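Pex from Synechococcus elongatus modifies the cyanobacterial circadian clock as a period extender, probably by binding DNA as a member of the PadR-like family of transcriptional regulators. Local coordinates of one contact, PDB 2E1N (chain A, 1.80 Å), residues Lys32-Cys37 and Gln116-Tyr121, beside the matching contact of the related Pex protein from Anabaena sp., PDB 2DQL (chain B, 1.70 Å), residues Gln20-Cys25 and Arg104-Tyr109. Both blocks share one frame: the second was fitted to the first on N, CA, C and O of the twelve residues, RMSD 0.26 Å. Numbering follows each deposited sequence.

Structure 1 (2E1N); sequences KELAVC and QLWERY.
Leu34 reaches across to Tyr121 and Trp118 where helix 32-43 meets helix 110-123, the last helix of this PadR-like, winged-helix type fold; the short helical segments cross at 111°. The Tyr121 ring, with CG anti to the backbone N (chi1 177°), takes CD2 of Leu34 over the centre of one face, a CH-pi contact with 3.6 Å from CD2 to the ring centroid. Leu34 CD1 lies 3.9 Å from Tyr121 CZ, and the two side chains cross at about a right angle. Toward Trp118, Leu34 CD2 approaches CE3 at 4.2 Å. Cys37 packs its CB on Trp118 CB at 3.8 Å, while its SG meets Leu117 CB at 4.2 Å. From the second subunit, Phe22 packs on Leu34 and Cys37, and Met13 on Lys32. Lys32 NZ forms a salt bridge with Glu33 OE2.

Structure 2 (2DQL); sequences QEVAIC and RLWQNY.
Val22 meets Tyr109 with both methyl branches and Trp106 with CG1. The Tyr109 ring, with CG anti to the backbone N (chi1 174°), takes CG2 of Val22 over one face, offset toward the rim, in a CH-pi contact with 4.1 Å from CG2 to the ring centroid. Val22 CG1 comes to 3.6 Å from Tyr109 CE2, and the two side chains cross at about a right angle. Toward Trp106, Val22 CG1 approaches CZ3 at 3.6 Å; this branch, anti to the backbone N of Val22 (chi1 178°), touches both rings. Cys25 packs its CB on Trp106 CB at 3.8 Å, while its SG meets Leu105 CB at 4.2 Å. From the second subunit, Phe9 packs on Val22, Ile6 on Cys25, and Met1 on Gln20 at the start of the helix.

What differs
The sharpest difference lies between the helices, where Leu34(A) is exchanged for Val22(B). Their CB atoms coincide within the error, and CG of Leu34(A) lies 0.7 Å apart from CG2 of Val22(B). Beyond this point CD1 and CD2 of Leu34(A) have no counterpart, whereas CG1 of Val22(B) branches where the leucine has no atom. Both buried side chains touch the tryptophan and the tyrosine, leucine through methyls one bond further out and valine through methyls borne directly on CB. The tyrosine is shifted within its rotamer: the OH atoms of Tyr121(A) and Tyr109(B) stand 1.2 Å apart after superposition, which may accompany the shorter side chain. Cys37(A), Leu117(A), Trp118(A) and their counterparts keep their place.

At the start of the first helix a charge pair is absent from structure 2. Lys32(A) NZ forms a salt bridge of 3.1 Å with Glu33(A) OE2; Gln20(B) is uncharged and turns another way (chi1 59° against -167°), its OE1 lying 6.0 Å from Glu21(B) OE1. Instead, Gln20(B) CG touches CD1 of Ile24(B) at 4.0 Å, the methyl by which Ile24(B) exceeds Val36(A).

The remaining exchanges lie on the second helix, away from the first segment. Gln116(A) and Arg104(B) run together as far as NE2 and NE, 0.3 Å apart, after which the arginine adds NH1, NH2 and a positive charge. Glu119(A) and Gln107(B), both exposed, share the place of CG and then part, a negative charge being replaced by a neutral amide. Arg120(A) continues past CG to a guanidinium group for which the shorter, neutral Asn108(B) has no counterpart.

Structure 1 (2E1N)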
loop_
_atom_site.group_PDB
_atom_site.type_symbol
_atom_site.label_atom_id
_atom_site.label_comp_id
_atom_site.label_asym_id
_atom_site.label_seq_id
_atom_site.Cartn_x
_atom_site.Cartn_y
_atom_site.Cartn_z
ATOM N N LYS A 32 4.801 -11.094 3.278
ATOM C CA LYS A 32 5.669 -12.270 3.118
ATOM C C LYS A 32 5.671 -12.726 1.629
ATOM O O LYS A 32 6.697 -13.142 1.079
ATOM C CB LYS A 32 5.224 -13.362 4.081
ATOM C CG LYS A 32 3.768 -13.825 3.881
ATOM C CD LYS A 32 3.377 -14.843 4.988
ATOM C CE LYS A 32 2.060 -15.515 4.734
ATOM N NZ LYS A 32 0.911 -14.591 4.902
ATOM N N GLU A 33 4.540 -12.571 0.954
ATOM C CA GLU A 33 4.445 -12.950 -0.438
ATOM C C GLU A 33 5.312 -12.103 -1.341
ATOM O O GLU A 33 6.054 -12.633 -2.183
ATOM C CB GLU A 33 2.998 -12.893 -0.911
ATOM C CG GLU A 33 2.072 -13.791 -0.153
ATOM C CD GLU A 33 1.579 -13.238 1.177
ATOM O OE1 GLU A 33 1.844 -12.075 1.587
ATOM O OE2 GLU A 33 0.899 -14.030 1.849
ATOM N N LEU A 34 5.271 -10.785 -1.147
ATOM C CA LEU A 34 6.127 -9.905 -1.913
ATOM C C LEU A 34 7.578 -10.082 -1.545
ATOM O O LEU A 34 8.448 -9.983 -2.423
ATOM C CB LEU A 34 5.786 -8.430 -1.670
ATOM C CG LEU A 34 4.475 -7.997 -2.278
ATOM C CD1 LEU A 34 3.895 -6.771 -1.553
ATOM C CD2 LEU A 34 4.755 -7.737 -3.763
ATOM N N ALA A 35 7.854 -10.360 -0.277
ATOM C CA ALA A 35 9.261 -10.572 0.143
ATOM C C ALA A 35 9.886 -11.804 -0.521
ATOM O O ALA A 35 11.055 -11.758 -0.903
ATOM C CB ALA A 35 9.357 -10.692 1.646
ATOM N N VAL A 36 9.141 -12.905 -0.645
ATOM C CA VAL A 36 9.640 -14.068 -1.367
ATOM C C VAL A 36 10.030 -13.704 -2.804
ATOM O O VAL A 36 11.098 -14.081 -3.287
ATOM C CB VAL A 36 8.633 -15.246 -1.318
ATOM C CG1 VAL A 36 9.071 -16.335 -2.400
ATOM C CG2 VAL A 36 8.561 -15.810 0.029
ATOM N N CYS A 37 9.175 -12.947 -3.500
ATOM C CA CYS A 37 9.463 -12.574 -4.903
ATOM C C CYS A 37 10.618 -11.582 -5.026
ATOM O O CYS A 37 11.457 -11.705 -5.932
ATOM C CB CYS A 37 8.203 -12.033 -5.534
ATOM S SG CYS A 37 6.902 -13.305 -5.496
ATOM N N GLN A 116 9.429 -12.450 -11.639
ATOM C CA GLN A 116 8.550 -11.705 -12.546
ATOM C C GLN A 116 7.381 -11.051 -11.823
ATOM O O GLN A 116 6.992 -9.932 -12.156
ATOM C CB GLN A 116 8.015 -12.637 -13.629
ATOM C CG GLN A 116 9.059 -13.120 -14.627
ATOM C CD GLN A 116 8.440 -13.639 -15.897
ATOM O OE1 GLN A 116 7.635 -12.946 -16.530
ATOM N NE2 GLN A 116 8.793 -14.852 -16.281
ATOM N N LEU A 117 6.811 -11.738 -10.834
ATOM C CA LEU A 117 5.680 -11.208 -10.091
ATOM C C LEU A 117 6.078 -9.929 -9.307
ATOM O O LEU A 117 5.272 -9.005 -9.159
ATOM C CB LEU A 117 5.104 -12.250 -9.143
ATOM C CG LEU A 117 4.449 -13.508 -9.732
ATOM C CD1 LEU A 117 4.084 -14.445 -8.591
ATOM C CD2 LEU A 117 3.233 -13.166 -10.555
ATOM N N TRP A 118 7.307 -9.894 -8.787
ATOM C CA TRP A 118 7.864 -8.683 -8.187
ATOM C C TRP A 118 7.925 -7.530 -9.193
ATOM O O TRP A 118 7.340 -6.456 -8.965
ATOM C CB TRP A 118 9.264 -8.990 -7.637
ATOM C CG TRP A 118 10.044 -7.827 -7.141
ATOM C CD1 TRP A 118 11.235 -7.357 -7.639
ATOM C CD2 TRP A 118 9.722 -7.004 -6.035
ATOM N NE1 TRP A 118 11.653 -6.272 -6.916
ATOM C CE2 TRP A 118 10.747 -6.043 -5.915
ATOM C CE3 TRP A 118 8.649 -6.971 -5.131
ATOM C CZ2 TRP A 118 10.734 -5.070 -4.943
ATOM C CZ3 TRP A 118 8.644 -6.017 -4.170
ATOM C CH2 TRP A 118 9.681 -5.061 -4.086
ATOM N N GLU A 119 8.600 -7.771 -10.301
ATOM C CA GLU A 119 8.838 -6.718 -11.290
ATOM C C GLU A 119 7.510 -6.192 -11.847
ATOM O O GLU A 119 7.312 -4.967 -12.005
ATOM C CB GLU A 119 9.734 -7.209 -12.426
ATOM C CG GLU A 119 11.094 -7.781 -12.015
ATOM C CD GLU A 119 12.072 -6.760 -11.381
ATOM O OE1 GLU A 119 13.042 -7.219 -10.723
ATOM O OE2 GLU A 119 11.902 -5.527 -11.549
ATOM N N ARG A 120 6.584 -7.105 -12.111
ATOM C CA ARG A 120 5.268 -6.689 -12.609
ATOM C C ARG A 120 4.556 -5.820 -11.564
ATOM O O ARG A 120 4.015 -4.761 -11.899
ATOM C CB ARG A 120 4.436 -7.899 -13.053
ATOM C CG ARG A 120 4.951 -8.519 -14.362
ATOM C CD ARG A 120 3.858 -9.252 -15.163
ATOM N NE ARG A 120 4.391 -10.014 -16.309
ATOM C CZ ARG A 120 4.116 -9.784 -17.603
ATOM N NH1 ARG A 120 3.316 -8.796 -17.983
ATOM N NH2 ARG A 120 4.660 -10.557 -18.542
ATOM N N TYR A 121 4.605 -6.245 -10.302
ATOM C CA TYR A 121 4.055 -5.476 -9.196
ATOM C C TYR A 121 4.653 -4.066 -9.133
ATOM O O TYR A 121 3.936 -3.083 -8.875
ATOM C CB TYR A 121 4.309 -6.211 -7.881
ATOM C CG TYR A 121 3.856 -5.481 -6.648
ATOM C CD1 TYR A 121 2.592 -5.697 -6.118
ATOM C CD2 TYR A 121 4.705 -4.593 -5.992
ATOM C CE1 TYR A 121 2.178 -5.049 -4.988
ATOM C CE2 TYR A 121 4.299 -3.941 -4.866
ATOM C CZ TYR A 121 3.032 -4.170 -4.368
ATOM O OH TYR A 121 2.630 -3.525 -3.219
#

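Structure 2 (2DQL)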
loop_
_atom_site.group_PDB
_atom_site.type_symbol
_atom_site.label_atom_id
_atom_site.label_comp_id
_atom_site.label_asym_id
_atom_site.label_seq_id
_atom_site.Cartn_x
_atom_site.Cartn_y
_atom_site.Cartn_z
ATOM N N GLN B 20 4.954 -10.905 3.324
ATOM C CA GLN B 20 5.733 -12.102 3.019
ATOM C C GLN B 20 5.699 -12.563 1.564
ATOM O O GLN B 20 6.747 -12.838 0.972
ATOM C CB GLN B 20 5.296 -13.261 3.922
ATOM C CG GLN B 20 6.249 -14.451 3.891
ATOM C CD GLN B 20 5.804 -15.576 4.805
ATOM O OE1 GLN B 20 5.437 -15.343 5.958
ATOM N NE2 GLN B 20 5.837 -16.805 4.298
ATOM N N GLU B 21 4.508 -12.646 0.984
ATOM C CA GLU B 21 4.376 -13.095 -0.394
ATOM C C GLU B 21 5.196 -12.260 -1.367
ATOM O O GLU B 21 5.860 -12.802 -2.253
ATOM C CB GLU B 21 2.901 -13.094 -0.812
ATOM C CG GLU B 21 2.034 -14.061 -0.013
ATOM C CD GLU B 21 1.410 -13.441 1.233
ATOM O OE1 GLU B 21 2.020 -12.543 1.852
ATOM O OE2 GLU B 21 0.299 -13.874 1.602
ATOM N N VAL B 22 5.157 -10.943 -1.201
ATOM C CA VAL B 22 5.898 -10.044 -2.075
ATOM C C VAL B 22 7.398 -10.109 -1.775
ATOM O O VAL B 22 8.216 -10.134 -2.687
ATOM C CB VAL B 22 5.407 -8.588 -1.923
ATOM C CG1 VAL B 22 6.234 -7.662 -2.812
ATOM C CG2 VAL B 22 3.924 -8.502 -2.300
ATOM N N ALA B 23 7.754 -10.150 -0.496
ATOM C CA ALA B 23 9.165 -10.214 -0.108
ATOM C C ALA B 23 9.846 -11.459 -0.674
ATOM O O ALA B 23 11.012 -11.409 -1.069
ATOM C CB ALA B 23 9.289 -10.196 1.408
ATOM N N ILE B 24 9.122 -12.574 -0.705
ATOM C CA ILE B 24 9.679 -13.814 -1.236
ATOM C C ILE B 24 10.079 -13.618 -2.700
ATOM O O ILE B 24 11.165 -14.024 -3.114
ATOM C CB ILE B 24 8.656 -14.965 -1.130
ATOM C CG1 ILE B 24 8.485 -15.377 0.337
ATOM C CG2 ILE B 24 9.094 -16.147 -1.990
ATOM C CD1 ILE B 24 7.321 -16.349 0.565
ATOM N N CYS B 25 9.206 -12.987 -3.479
ATOM C CA CYS B 25 9.491 -12.749 -4.889
ATOM C C CYS B 25 10.631 -11.745 -5.064
ATOM O O CYS B 25 11.490 -11.917 -5.931
ATOM C CB CYS B 25 8.231 -12.254 -5.603
ATOM S SG CYS B 25 6.892 -13.457 -5.558
ATOM N N ARG B 104 9.369 -12.428 -11.734
ATOM C CA ARG B 104 8.561 -11.658 -12.671
ATOM C C ARG B 104 7.357 -11.054 -11.954
ATOM O O ARG B 104 6.927 -9.952 -12.279
ATOM C CB ARG B 104 8.098 -12.538 -13.838
ATOM C CG ARG B 104 9.142 -12.702 -14.942
ATOM C CD ARG B 104 8.558 -13.411 -16.166
ATOM N NE ARG B 104 8.636 -14.868 -16.073
ATOM C CZ ARG B 104 9.748 -15.569 -16.271
ATOM N NH1 ARG B 104 10.883 -14.951 -16.576
ATOM N NH2 ARG B 104 9.729 -16.892 -16.168
ATOM N N LEU B 105 6.820 -11.775 -10.974
ATOM C CA LEU B 105 5.682 -11.262 -10.214
ATOM C C LEU B 105 6.104 -9.999 -9.467
ATOM O O LEU B 105 5.340 -9.037 -9.371
ATOM C CB LEU B 105 5.170 -12.318 -9.228
ATOM C CG LEU B 105 4.600 -13.597 -9.851
ATOM C CD1 LEU B 105 4.092 -14.532 -8.754
ATOM C CD2 LEU B 105 3.468 -13.233 -10.816
ATOM N N TRP B 106 7.326 -10.001 -8.946
ATOM C CA TRP B 106 7.846 -8.843 -8.231
ATOM C C TRP B 106 8.008 -7.668 -9.189
ATOM O O TRP B 106 7.543 -6.564 -8.914
ATOM C CB TRP B 106 9.199 -9.170 -7.586
ATOM C CG TRP B 106 10.013 -7.948 -7.253
ATOM C CD1 TRP B 106 11.153 -7.528 -7.878
ATOM C CD2 TRP B 106 9.718 -6.966 -6.252
ATOM N NE1 TRP B 106 11.587 -6.343 -7.330
ATOM C CE2 TRP B 106 10.723 -5.976 -6.330
ATOM C CE3 TRP B 106 8.699 -6.827 -5.299
ATOM C CZ2 TRP B 106 10.740 -4.858 -5.488
ATOM C CZ3 TRP B 106 8.717 -5.717 -4.461
ATOM C CH2 TRP B 106 9.732 -4.746 -4.563
ATOM N N GLN B 107 8.662 -7.911 -10.320
ATOM C CA GLN B 107 8.883 -6.851 -11.295
ATOM C C GLN B 107 7.574 -6.206 -11.755
ATOM O O GLN B 107 7.485 -4.986 -11.867
ATOM C CB GLN B 107 9.662 -7.394 -12.493
ATOM C CG GLN B 107 11.012 -7.982 -12.103
ATOM C CD GLN B 107 11.833 -8.411 -13.299
ATOM O OE1 GLN B 107 12.265 -7.580 -14.102
ATOM N NE2 GLN B 107 12.052 -9.716 -13.429
ATOM N N ASN B 108 6.558 -7.021 -12.013
ATOM C CA ASN B 108 5.265 -6.491 -12.443
ATOM C C ASN B 108 4.607 -5.727 -11.297
ATOM O O ASN B 108 4.017 -4.665 -11.497
ATOM C CB ASN B 108 4.342 -7.626 -12.897
ATOM C CG ASN B 108 4.762 -8.227 -14.225
ATOM O OD1 ASN B 108 4.850 -7.529 -15.233
ATOM N ND2 ASN B 108 5.019 -9.530 -14.234
ATOM N N TYR B 109 4.717 -6.280 -10.094
ATOM C CA TYR B 109 4.145 -5.679 -8.895
ATOM C C TYR B 109 4.707 -4.284 -8.643
ATOM O O TYR B 109 3.965 -3.340 -8.356
ATOM C CB TYR B 109 4.450 -6.569 -7.688
ATOM C CG TYR B 109 4.027 -5.998 -6.355
ATOM C CD1 TYR B 109 2.719 -6.145 -5.892
ATOM C CD2 TYR B 109 4.943 -5.332 -5.542
ATOM C CE1 TYR B 109 2.336 -5.647 -4.647
ATOM C CE2 TYR B 109 4.570 -4.830 -4.296
ATOM C CZ TYR B 109 3.268 -4.995 -3.856
ATOM O OH TYR B 109 2.911 -4.534 -2.609
#